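Local atomic coordinates of A putative transcriptional regulator (PDB entry 2HKU), a protein that probably binds DNA as a dimeric transcriptional regulator of the TetR family, pairing a helix-turn-helix head with a helical C-terminal domain. Residues 30-34 and 44-48; 64-68 and 116-121; 70-75 and 110-114. All coordinates share one frame; numbering follows the deposited sequence.

Interaction 1 (30-34 and 44-48); sequences TELFL and QICAA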
ATOM      1  N   THR A  30     -11.114 -18.343  -3.531  1.00 26.66           N
ATOM      2  CA  THR A  30     -11.381 -16.958  -3.713  1.00 26.66           C
ATOM      3  C   THR A  30     -12.323 -16.442  -2.632  1.00 28.39           C
ATOM      4  O   THR A  30     -12.062 -15.456  -2.019  1.00 28.06           O
ATOM      5  CB  THR A  30     -11.932 -16.649  -5.124  1.00 26.01           C
ATOM      6  OG1 THR A  30     -11.027 -17.020  -6.128  1.00 26.74           O
ATOM      7  CG2 THR A  30     -12.260 -15.240  -5.288  1.00 26.91           C
ATOM      8  N   GLU A  31     -13.431 -17.103  -2.392  1.00 29.53           N
ATOM      9  CA  GLU A  31     -14.369 -16.563  -1.389  1.00 32.16           C
ATOM     10  C   GLU A  31     -13.743 -16.476  -0.004  1.00 27.81           C
ATOM     11  O   GLU A  31     -13.921 -15.505   0.707  1.00 28.01           O
ATOM     12  CB  GLU A  31     -15.642 -17.443  -1.265  1.00 31.09           C
ATOM     13  CG  GLU A  31     -16.791 -16.549  -0.660  1.00 39.59           C
ATOM     14  CD  GLU A  31     -18.081 -17.313  -0.255  1.00 41.47           C
ATOM     15  OE1 GLU A  31     -18.173 -18.553  -0.563  1.00 50.83           O
ATOM     16  OE2 GLU A  31     -18.973 -16.665   0.397  1.00 50.33           O
ATOM     17  N   LEU A  32     -13.088 -17.551   0.377  1.00 27.11           N
ATOM     18  CA  LEU A  32     -12.600 -17.721   1.763  1.00 28.04           C
ATOM     19  C   LEU A  32     -11.431 -16.813   2.032  1.00 27.19           C
ATOM     20  O   LEU A  32     -11.378 -16.190   3.086  1.00 26.90           O
ATOM     21  CB  LEU A  32     -12.205 -19.173   2.034  1.00 26.72           C
ATOM     22  CG  LEU A  32     -13.472 -20.018   2.310  1.00 31.17           C
ATOM     23  CD1 LEU A  32     -13.220 -21.448   2.134  1.00 28.64           C
ATOM     24  CD2 LEU A  32     -14.038 -19.784   3.736  1.00 34.31           C
ATOM     25  N   PHE A  33     -10.493 -16.741   1.068  1.00 26.90           N
ATOM     26  CA  PHE A  33      -9.364 -15.766   1.122  1.00 27.23           C
ATOM     27  C   PHE A  33      -9.781 -14.300   1.128  1.00 29.34           C
ATOM     28  O   PHE A  33      -9.176 -13.436   1.860  1.00 29.76           O
ATOM     29  CB  PHE A  33      -8.356 -16.008  -0.057  1.00 26.07           C
ATOM     30  CG  PHE A  33      -7.497 -17.265   0.104  1.00 26.57           C
ATOM     31  CD1 PHE A  33      -7.147 -17.741   1.398  1.00 27.80           C
ATOM     32  CD2 PHE A  33      -7.003 -17.966  -1.023  1.00 26.07           C
ATOM     33  CE1 PHE A  33      -6.363 -18.893   1.529  1.00 28.87           C
ATOM     34  CE2 PHE A  33      -6.244 -19.093  -0.890  1.00 25.44           C
ATOM     35  CZ  PHE A  33      -5.904 -19.560   0.362  1.00 27.82           C
ATOM     36  N   LEU A  34     -10.771 -13.960   0.292  1.00 27.87           N
ATOM     37  CA  LEU A  34     -11.239 -12.578   0.290  1.00 29.40           C
ATOM     38  C   LEU A  34     -11.820 -12.151   1.630  1.00 29.59           C
ATOM     39  O   LEU A  34     -11.675 -11.013   2.041  1.00 32.15           O
ATOM     40  CB  LEU A  34     -12.270 -12.310  -0.816  1.00 28.93           C
ATOM     41  CG  LEU A  34     -11.769 -12.094  -2.257  1.00 29.90           C
ATOM     42  CD1 LEU A  34     -13.032 -12.121  -3.216  1.00 30.89           C
ATOM     43  CD2 LEU A  34     -11.100 -10.799  -2.381  1.00 26.17           C
ATOM     44  N   GLN A  44     -10.528 -26.501   4.715  1.00 31.68           N
ATOM     45  CA  GLN A  44     -11.758 -25.755   4.646  1.00 34.02           C
ATOM     46  C   GLN A  44     -12.076 -25.339   3.231  1.00 32.98           C
ATOM     47  O   GLN A  44     -13.234 -25.255   2.880  1.00 32.21           O
ATOM     48  CB  GLN A  44     -11.542 -24.501   5.413  1.00 35.43           C
ATOM     49  CG  GLN A  44     -12.693 -24.044   6.169  1.00 43.21           C
ATOM     50  CD  GLN A  44     -12.329 -22.848   6.987  1.00 46.57           C
ATOM     51  OE1 GLN A  44     -12.536 -21.725   6.570  1.00 49.77           O
ATOM     52  NE2 GLN A  44     -11.769 -23.082   8.157  1.00 53.65           N
ATOM     53  N   ILE A  45     -11.035 -24.993   2.444  1.00 32.70           N
ATOM     54  CA  ILE A  45     -11.175 -24.731   1.007  1.00 32.22           C
ATOM     55  C   ILE A  45     -11.600 -26.017   0.285  1.00 32.52           C
ATOM     56  O   ILE A  45     -12.485 -25.986  -0.539  1.00 31.27           O
ATOM     57  CB  ILE A  45      -9.879 -24.080   0.369  1.00 31.73           C
ATOM     58  CG1 ILE A  45      -9.764 -22.606   0.809  1.00 29.62           C
ATOM     59  CG2 ILE A  45      -9.881 -24.186  -1.135  1.00 28.30           C
ATOM     60  CD1 ILE A  45      -8.308 -21.993   0.718  1.00 32.16           C
ATOM     61  N   CYS A  46     -10.942 -27.119   0.612  1.00 34.62           N
ATOM     62  CA  CYS A  46     -11.232 -28.423   0.042  1.00 37.22           C
ATOM     63  C   CYS A  46     -12.636 -28.889   0.423  1.00 39.11           C
ATOM     64  O   CYS A  46     -13.359 -29.427  -0.435  1.00 39.49           O
ATOM     65  CB  CYS A  46     -10.189 -29.439   0.483  1.00 36.40           C
ATOM     66  SG  CYS A  46      -8.579 -29.151  -0.267  1.00 36.31           S
ATOM     67  N   ALA A  47     -13.019 -28.696   1.693  1.00 41.28           N
ATOM     68  CA  ALA A  47     -14.397 -29.030   2.161  1.00 42.75           C
ATOM     69  C   ALA A  47     -15.425 -28.203   1.362  1.00 43.57           C
ATOM     70  O   ALA A  47     -16.377 -28.770   0.791  1.00 44.41           O
ATOM     71  CB  ALA A  47     -14.561 -28.839   3.708  1.00 42.08           C
ATOM     72  N   ALA A  48     -15.176 -26.887   1.254  1.00 43.21           N
ATOM     73  CA  ALA A  48     -15.956 -25.990   0.438  1.00 43.25           C
ATOM     74  C   ALA A  48     -16.015 -26.432  -1.025  1.00 44.05           C
ATOM     75  O   ALA A  48     -17.068 -26.335  -1.664  1.00 44.87           O
ATOM     76  CB  ALA A  48     -15.443 -24.566   0.542  1.00 43.47           C
TER
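Helix segments 30-34 and 44-48 face each other across Leu32 and Ile45, whose CA atoms are 7.2 Å apart; the short axes run 10.3 Å from each other at 141°, closer to antiparallel than to perpendicular. Both belong to the tetR-type DNA-binding head, a three-helix bundle in which 44-48 lies on the first helix of the predicted helix-turn-helix and 30-34 on the helix that precedes it. At this spacing the backbones do not touch each other, and side chains fill the space between. Leu32 is the middle piece. Its CD1 packs against CG1 of Ile45 at 3.9 Å, the two chains sliding past each other in opposite directions, and also reaches CB of Ala48 at 4.1 Å and the carbonyl O of Gln44. The other methyl, CD2, lies beside the amide oxygen OE1 of Gln44, a plain van der Waals neighbour at the more exposed margin. Deeper in, the Phe33 ring enters from the side. With CG lying anti to the carbonyl carbon (chi1 -73°), the ring's far end is carried toward Ile45, which it crosses at about a right angle. Ile45 also rests on Leu25 and Ala29 of helix 21-36, while Phe33 turns edge-to-face to Phe67 and touches Leu113 of helix 108-120. The apolar seam thus joins the first helix of the predicted helix-turn-helix to helix 21-36, and through Phe33 to the C-terminal domain. At its inner end a single methyl group, CD1 of Ile45, meets the ring obliquely, closest to CZ of Phe33 at 3.4 Å.

Interaction 2 (64-68 and 116-121); sequences ERLFV and SAMLMT. With EDO (1,2-ethanediol), chain H.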
ATOM      1  N   GLU A  64       0.444 -21.593  -1.042  1.00 32.79           N
ATOM      2  CA  GLU A  64       0.953 -20.237  -1.272  1.00 33.88           C
ATOM      3  C   GLU A  64       0.705 -19.881  -2.727  1.00 33.27           C
ATOM      4  O   GLU A  64       0.287 -18.786  -3.066  1.00 31.87           O
ATOM      5  CB  GLU A  64       2.479 -20.192  -0.960  1.00 35.48           C
ATOM      6  CG  GLU A  64       2.799 -20.274   0.538  1.00 40.84           C
ATOM      7  CD  GLU A  64       2.510 -21.667   1.175  1.00 43.04           C
ATOM      8  OE1 GLU A  64       2.926 -22.685   0.580  1.00 47.15           O
ATOM      9  OE2 GLU A  64       1.853 -21.755   2.258  1.00 44.63           O
ATOM     10  N   ARG A  65       0.913 -20.863  -3.595  1.00 32.16           N
ATOM     11  CA  ARG A  65       0.655 -20.638  -4.961  1.00 33.20           C
ATOM     12  C   ARG A  65      -0.849 -20.470  -5.299  1.00 31.69           C
ATOM     13  O   ARG A  65      -1.195 -19.583  -6.073  1.00 30.26           O
ATOM     14  CB  ARG A  65       1.214 -21.747  -5.813  1.00 34.84           C
ATOM     15  CG  ARG A  65       0.840 -21.519  -7.252  1.00 38.87           C
ATOM     16  CD  ARG A  65       1.790 -22.331  -8.107  1.00 47.24           C
ATOM     17  NE  ARG A  65       2.710 -21.508  -8.887  1.00 53.56           N
ATOM     18  CZ  ARG A  65       2.444 -21.031 -10.101  1.00 53.51           C
ATOM     19  NH1 ARG A  65       3.360 -20.314 -10.731  1.00 56.65           N
ATOM     20  NH2 ARG A  65       1.267 -21.274 -10.682  1.00 54.03           N
ATOM     21  N   LEU A  66      -1.710 -21.317  -4.745  1.00 29.84           N
ATOM     22  CA  LEU A  66      -3.180 -21.004  -4.790  1.00 29.03           C
ATOM     23  C   LEU A  66      -3.528 -19.565  -4.312  1.00 27.98           C
ATOM     24  O   LEU A  66      -4.241 -18.868  -5.001  1.00 27.13           O
ATOM     25  CB  LEU A  66      -4.024 -22.036  -4.040  1.00 28.82           C
ATOM     26  CG  LEU A  66      -5.584 -21.947  -4.032  1.00 28.37           C
ATOM     27  CD1 LEU A  66      -6.208 -21.884  -5.390  1.00 25.79           C
ATOM     28  CD2 LEU A  66      -6.166 -23.096  -3.241  1.00 28.78           C
ATOM     29  N   PHE A  67      -2.971 -19.136  -3.159  1.00 26.33           N
ATOM     30  CA  PHE A  67      -3.236 -17.846  -2.596  1.00 23.30           C
ATOM     31  C   PHE A  67      -2.786 -16.745  -3.565  1.00 24.48           C
ATOM     32  O   PHE A  67      -3.554 -15.825  -3.841  1.00 20.37           O
ATOM     33  CB  PHE A  67      -2.438 -17.624  -1.286  1.00 25.84           C
ATOM     34  CG  PHE A  67      -2.775 -16.309  -0.625  1.00 23.89           C
ATOM     35  CD1 PHE A  67      -4.016 -16.162   0.021  1.00 23.33           C
ATOM     36  CD2 PHE A  67      -1.974 -15.246  -0.760  1.00 23.79           C
ATOM     37  CE1 PHE A  67      -4.382 -14.985   0.613  1.00 25.68           C
ATOM     38  CE2 PHE A  67      -2.278 -14.045  -0.134  1.00 22.13           C
ATOM     39  CZ  PHE A  67      -3.457 -13.887   0.536  1.00 28.83           C
ATOM     40  N   VAL A  68      -1.524 -16.809  -4.042  1.00 21.84           N
ATOM     41  CA  VAL A  68      -1.102 -15.766  -4.953  1.00 23.69           C
ATOM     42  C   VAL A  68      -1.945 -15.775  -6.266  1.00 23.61           C
ATOM     43  O   VAL A  68      -2.308 -14.701  -6.787  1.00 22.68           O
ATOM     44  CB  VAL A  68       0.492 -15.827  -5.222  1.00 24.62           C
ATOM     45  CG1 VAL A  68       0.883 -14.810  -6.282  1.00 22.32           C
ATOM     46  CG2 VAL A  68       1.220 -15.607  -3.927  1.00 21.76           C
ATOM     47  N   SER A 116      -1.604  -8.118   0.198  1.00 20.54           N
ATOM     48  CA  SER A 116      -1.114  -9.180   1.115  1.00 22.07           C
ATOM     49  C   SER A 116      -0.285 -10.168   0.377  1.00 21.65           C
ATOM     50  O   SER A 116       0.839 -10.581   0.859  1.00 21.96           O
ATOM     51  CB  SER A 116      -2.222  -9.906   1.859  1.00 22.48           C
ATOM     52  OG  SER A 116      -2.801  -8.921   2.702  1.00 29.51           O
ATOM     53  N   ALA A 117      -0.761 -10.506  -0.823  1.00 20.81           N
ATOM     54  CA  ALA A 117       0.068 -11.352  -1.695  1.00 22.72           C
ATOM     55  C   ALA A 117       1.469 -10.733  -2.032  1.00 22.83           C
ATOM     56  O   ALA A 117       2.448 -11.477  -2.061  1.00 22.65           O
ATOM     57  CB  ALA A 117      -0.638 -11.748  -2.989  1.00 22.55           C
HETATM   58  N   MSE A 118       1.552  -9.439  -2.372  1.00 23.59           N
HETATM   59  CA  MSE A 118       2.838  -8.826  -2.725  1.00 23.80           C
HETATM   60  C   MSE A 118       3.824  -8.821  -1.529  1.00 24.91           C
HETATM   61  O   MSE A 118       5.069  -8.824  -1.706  1.00 23.89           O
HETATM   62  CB  MSE A 118       2.677  -7.348  -3.137  1.00 23.44           C
HETATM   63  CG  MSE A 118       2.024  -7.121  -4.512  1.00 21.80           C
HETATM   64 SE   MSE A 118       2.044  -5.329  -5.159  0.70 26.82          SE
HETATM   65  CE  MSE A 118       0.317  -4.641  -4.437  1.00 24.82           C
ATOM     66  N   LEU A 119       3.260  -8.680  -0.347  1.00 26.51           N
ATOM     67  CA  LEU A 119       4.025  -8.706   0.880  1.00 30.82           C
ATOM     68  C   LEU A 119       4.547 -10.100   1.241  1.00 33.13           C
ATOM     69  O   LEU A 119       5.579 -10.209   1.976  1.00 35.03           O
ATOM     70  CB  LEU A 119       3.235  -8.124   2.035  1.00 27.94           C
ATOM     71  CG  LEU A 119       3.026  -6.641   1.980  1.00 32.34           C
ATOM     72  CD1 LEU A 119       2.000  -6.282   3.051  1.00 33.11           C
ATOM     73  CD2 LEU A 119       4.315  -5.837   2.115  1.00 33.12           C
HETATM   74  N   MSE A 120       3.851 -11.155   0.835  1.00 35.79           N
HETATM   75  CA  MSE A 120       4.302 -12.485   1.257  1.00 39.70           C
HETATM   76  C   MSE A 120       5.186 -13.208   0.275  1.00 41.92           C
HETATM   77  O   MSE A 120       5.641 -14.314   0.580  1.00 41.80           O
HETATM   78  CB  MSE A 120       3.210 -13.417   1.830  1.00 39.77           C
HETATM   79  CG  MSE A 120       1.929 -13.662   1.030  1.00 41.10           C
HETATM   80 SE   MSE A 120       2.075 -14.704  -0.599  0.60 48.60          SE
HETATM   81  CE  MSE A 120       1.750 -16.444   0.261  1.00 37.97           C
ATOM     82  N   THR A 121       5.401 -12.599  -0.890  1.00 44.21           N
ATOM     83  CA  THR A 121       6.242 -13.190  -1.905  1.00 48.64           C
ATOM     84  C   THR A 121       7.586 -12.475  -1.881  1.00 50.63           C
ATOM     85  O   THR A 121       7.768 -11.405  -2.499  1.00 49.78           O
ATOM     86  CB  THR A 121       5.637 -13.067  -3.318  1.00 49.04           C
ATOM     87  OG1 THR A 121       5.608 -11.686  -3.692  1.00 51.16           O
ATOM     88  CG2 THR A 121       4.212 -13.659  -3.349  1.00 48.57           C
TER
HETATM   89  C1  EDO H 306       0.503  -9.108   5.979  1.00 38.67           C
HETATM   90  O1  EDO H 306      -0.063  -8.929   7.343  1.00 29.18           O
HETATM   91  C2  EDO H 306      -0.264  -9.882   4.857  1.00 38.35           C
HETATM   92  O2  EDO H 306       0.693 -10.570   3.910  1.00 43.25           O
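Phe67 lays the CE2 corner of its ring against the backbone of Ala117, CE2 to CA 3.9 Å, with the ring edge rather than a face turned to that residue. This is a helix-helix contact between the two domains of a TetR-type regulator: 64-68 lies on helix 63-87, which starts in the DNA-binding head, and 116-121 lies toward the C-terminal end of helix 108-120 and runs into the loop beyond. The segment axes are 10.5 Å apart and cross at -140°. Selenomethionine Met120 spans much of this gap. Its CG sits between the backbone N and the carbonyl carbon (chi1 52°), and further bends at chi2 and chi3 fold the chain back toward helix 63-87. Selenium thereby comes to 5.3 Å from the centroid of the Phe67 ring, an oblique Met-aromatic contact. The terminal CE continues past the ring to the aliphatic part of Glu64, 4.0 Å from its CG. Val68 completes the apolar set and also touches Leu130 of helix 125-152. On the far side of helix 108-120, Ser116 and Leu119 pack on Leu119 of the second subunit, where an ethanediol, probably from the crystallisation liquor, bonds through O2 to Ser116 O at 3.1 Å and also to Ser116 O of that subunit. Back at the domain junction, CG2 of Val68 meets two neighbours at once, SE of Met120 and CG2 of Thr121, each 3.6 Å from it.

Interaction 3 (70-75 and 110-114); sequences VACAAV and SVELF
Phe114 and Val75 form the tight half of this contact, where the axes of segments 70-75 and 110-114, on helices 63-87 and 108-120, approach to 7.9 Å and join the DNA-binding head to the C-terminal domain. CG1 of Val75, set between the backbone N and the carbonyl carbon (chi1 77°), stands over one ring face in a CH-pi contact, 3.8 Å from the centroid of Phe114 and displaced toward the rim on the CG side. Cys72 takes the ring edge instead, its SG 3.8 Å from CE1 of Phe114. Small residues permit the closeness: CB of Ala71 rests on the carbonyl of Leu113, 3.7 Å from its O, and on the CG of that leucine. The ring also meets Ile131 and Thr134 of helix 125-152. A leucine in place of Phe114 would probably leave the Val75 methyl without its aromatic face and the Cys72 sulfur without an edge to lie against. The other side is polar and hydrated. There Ser110 turns its hydroxyl beside Ala74, and a water spans the two helices, donating to Ala74 O at 2.6 Å and bonded to Ser110 OG at 2.7 Å. Cohesion between these segments is therefore mainly apolar and aromatic, and the polar link is indirect, carried by a bridging water.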
ATOM      1  N   VAL A  70      -5.034 -16.716  -6.731  1.00 24.26           N
ATOM      2  CA  VAL A  70      -6.338 -16.144  -6.337  1.00 24.19           C
ATOM      3  C   VAL A  70      -6.266 -14.619  -6.192  1.00 23.66           C
ATOM      4  O   VAL A  70      -7.221 -13.868  -6.623  1.00 22.22           O
ATOM      5  CB  VAL A  70      -6.842 -16.832  -5.005  1.00 24.01           C
ATOM      6  CG1 VAL A  70      -7.899 -16.032  -4.296  1.00 25.00           C
ATOM      7  CG2 VAL A  70      -7.293 -18.291  -5.264  1.00 28.06           C
ATOM      8  N   ALA A  71      -5.155 -14.141  -5.562  1.00 21.76           N
ATOM      9  CA  ALA A  71      -4.999 -12.731  -5.259  1.00 22.21           C
ATOM     10  C   ALA A  71      -4.815 -11.908  -6.535  1.00 21.98           C
ATOM     11  O   ALA A  71      -5.436 -10.885  -6.718  1.00 22.42           O
ATOM     12  CB  ALA A  71      -3.803 -12.504  -4.270  1.00 21.42           C
ATOM     13  N   CYS A  72      -3.950 -12.385  -7.417  1.00 20.43           N
ATOM     14  CA  CYS A  72      -3.793 -11.830  -8.727  1.00 21.15           C
ATOM     15  C   CYS A  72      -5.112 -11.774  -9.570  1.00 19.18           C
ATOM     16  O   CYS A  72      -5.404 -10.752 -10.116  1.00 22.98           O
ATOM     17  CB  CYS A  72      -2.729 -12.616  -9.468  1.00 17.51           C
ATOM     18  SG  CYS A  72      -1.039 -12.252  -8.649  1.00 23.09           S
ATOM     19  N   ALA A  73      -5.798 -12.882  -9.764  1.00 22.80           N
ATOM     20  CA  ALA A  73      -7.153 -12.914 -10.451  1.00 22.01           C
ATOM     21  C   ALA A  73      -8.154 -11.976  -9.828  1.00 22.53           C
ATOM     22  O   ALA A  73      -8.794 -11.187 -10.522  1.00 24.95           O
ATOM     23  CB  ALA A  73      -7.677 -14.302 -10.517  1.00 24.18           C
ATOM     24  N   ALA A  74      -8.220 -11.947  -8.495  1.00 23.12           N
ATOM     25  CA  ALA A  74      -9.081 -10.966  -7.787  1.00 21.92           C
ATOM     26  C   ALA A  74      -8.826  -9.534  -8.107  1.00 20.84           C
ATOM     27  O   ALA A  74      -9.728  -8.781  -8.425  1.00 21.62           O
ATOM     28  CB  ALA A  74      -9.052 -11.204  -6.224  1.00 22.72           C
ATOM     29  N   VAL A  75      -7.585  -9.073  -8.012  1.00 20.21           N
ATOM     30  CA  VAL A  75      -7.325  -7.707  -8.356  1.00 18.54           C
ATOM     31  C   VAL A  75      -7.478  -7.361  -9.864  1.00 19.21           C
ATOM     32  O   VAL A  75      -7.838  -6.230 -10.210  1.00 21.47           O
ATOM     33  CB  VAL A  75      -5.863  -7.185  -7.824  1.00 15.34           C
ATOM     34  CG1 VAL A  75      -4.685  -7.718  -8.746  1.00 16.06           C
ATOM     35  CG2 VAL A  75      -5.865  -5.705  -7.806  1.00 18.06           C
ATOM     36  N   SER A 110     -10.441  -7.255  -2.827  1.00 24.46           N
ATOM     37  CA  SER A 110      -9.562  -7.803  -3.881  1.00 24.50           C
ATOM     38  C   SER A 110      -8.199  -7.107  -3.970  1.00 23.51           C
ATOM     39  O   SER A 110      -7.187  -7.782  -4.038  1.00 24.84           O
ATOM     40  CB  SER A 110     -10.337  -7.736  -5.240  1.00 24.40           C
ATOM     41  OG  SER A 110     -11.449  -8.621  -5.153  1.00 24.60           O
ATOM     42  N   VAL A 111      -8.168  -5.762  -3.978  1.00 25.02           N
ATOM     43  CA  VAL A 111      -6.887  -4.997  -3.923  1.00 25.04           C
ATOM     44  C   VAL A 111      -6.132  -5.388  -2.632  1.00 24.78           C
ATOM     45  O   VAL A 111      -4.885  -5.541  -2.608  1.00 24.06           O
ATOM     46  CB  VAL A 111      -7.119  -3.476  -3.910  1.00 25.39           C
ATOM     47  CG1 VAL A 111      -5.799  -2.690  -3.826  1.00 26.18           C
ATOM     48  CG2 VAL A 111      -7.918  -3.037  -5.143  1.00 26.35           C
ATOM     49  N   GLU A 112      -6.869  -5.432  -1.530  1.00 23.86           N
ATOM     50  CA  GLU A 112      -6.255  -5.726  -0.239  1.00 23.92           C
ATOM     51  C   GLU A 112      -5.656  -7.151  -0.205  1.00 22.54           C
ATOM     52  O   GLU A 112      -4.496  -7.348   0.207  1.00 23.52           O
ATOM     53  CB  GLU A 112      -7.251  -5.486   0.890  1.00 24.19           C
ATOM     54  CG  GLU A 112      -6.745  -5.991   2.231  1.00 27.71           C
ATOM     55  CD  GLU A 112      -7.802  -5.960   3.315  1.00 36.21           C
ATOM     56  OE1 GLU A 112      -8.891  -5.298   3.139  1.00 36.91           O
ATOM     57  OE2 GLU A 112      -7.524  -6.609   4.342  1.00 35.79           O
ATOM     58  N   LEU A 113      -6.366  -8.147  -0.691  1.00 20.79           N
ATOM     59  CA  LEU A 113      -5.721  -9.442  -0.897  1.00 22.60           C
ATOM     60  C   LEU A 113      -4.434  -9.429  -1.751  1.00 21.49           C
ATOM     61  O   LEU A 113      -3.446 -10.161  -1.442  1.00 21.32           O
ATOM     62  CB  LEU A 113      -6.697 -10.424  -1.550  1.00 23.35           C
ATOM     63  CG  LEU A 113      -6.454 -11.895  -1.566  1.00 25.42           C
ATOM     64  CD1 LEU A 113      -6.372 -12.325  -0.074  1.00 28.53           C
ATOM     65  CD2 LEU A 113      -7.660 -12.565  -2.235  1.00 26.79           C
ATOM     66  N   PHE A 114      -4.422  -8.634  -2.824  1.00 20.92           N
ATOM     67  CA  PHE A 114      -3.295  -8.640  -3.720  1.00 20.11           C
ATOM     68  C   PHE A 114      -2.132  -7.920  -3.009  1.00 20.87           C
ATOM     69  O   PHE A 114      -0.982  -8.324  -3.163  1.00 20.03           O
ATOM     70  CB  PHE A 114      -3.641  -7.840  -4.985  1.00 20.90           C
ATOM     71  CG  PHE A 114      -2.477  -7.708  -5.949  1.00 23.14           C
ATOM     72  CD1 PHE A 114      -1.862  -8.840  -6.493  1.00 20.84           C
ATOM     73  CD2 PHE A 114      -2.035  -6.430  -6.339  1.00 22.89           C
ATOM     74  CE1 PHE A 114      -0.800  -8.718  -7.407  1.00 27.01           C
ATOM     75  CE2 PHE A 114      -1.014  -6.283  -7.266  1.00 23.67           C
ATOM     76  CZ  PHE A 114      -0.341  -7.397  -7.797  1.00 24.19           C
TER
HETATM   77  O   HOH W   1     -12.130  -9.407  -7.598  1.00 33.73           O

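Read together, the three contacts illustrate how a helical regulator can couple its domains through one continuous apolar core. Interactions 2 and 3 use the same helix pair, 63-87 with 108-120, and their centres are about 9 Å apart; interaction 3 is nested inside the loop closed by interaction 2, and CB of Ala117 meets CB of Ala71 at 3.5 Å between them. The centre of interaction 1 is about 15 Å from that of interaction 2 and about 14 Å from that of interaction 3. Phe33 joins it to interaction 2, CD2 reaching CD1 of Phe67 at 3.6 Å, while Leu34 and Thr30 pack on interaction 3. The ethanediol beside interaction 2 lies at the subunit interface and marks no known pocket.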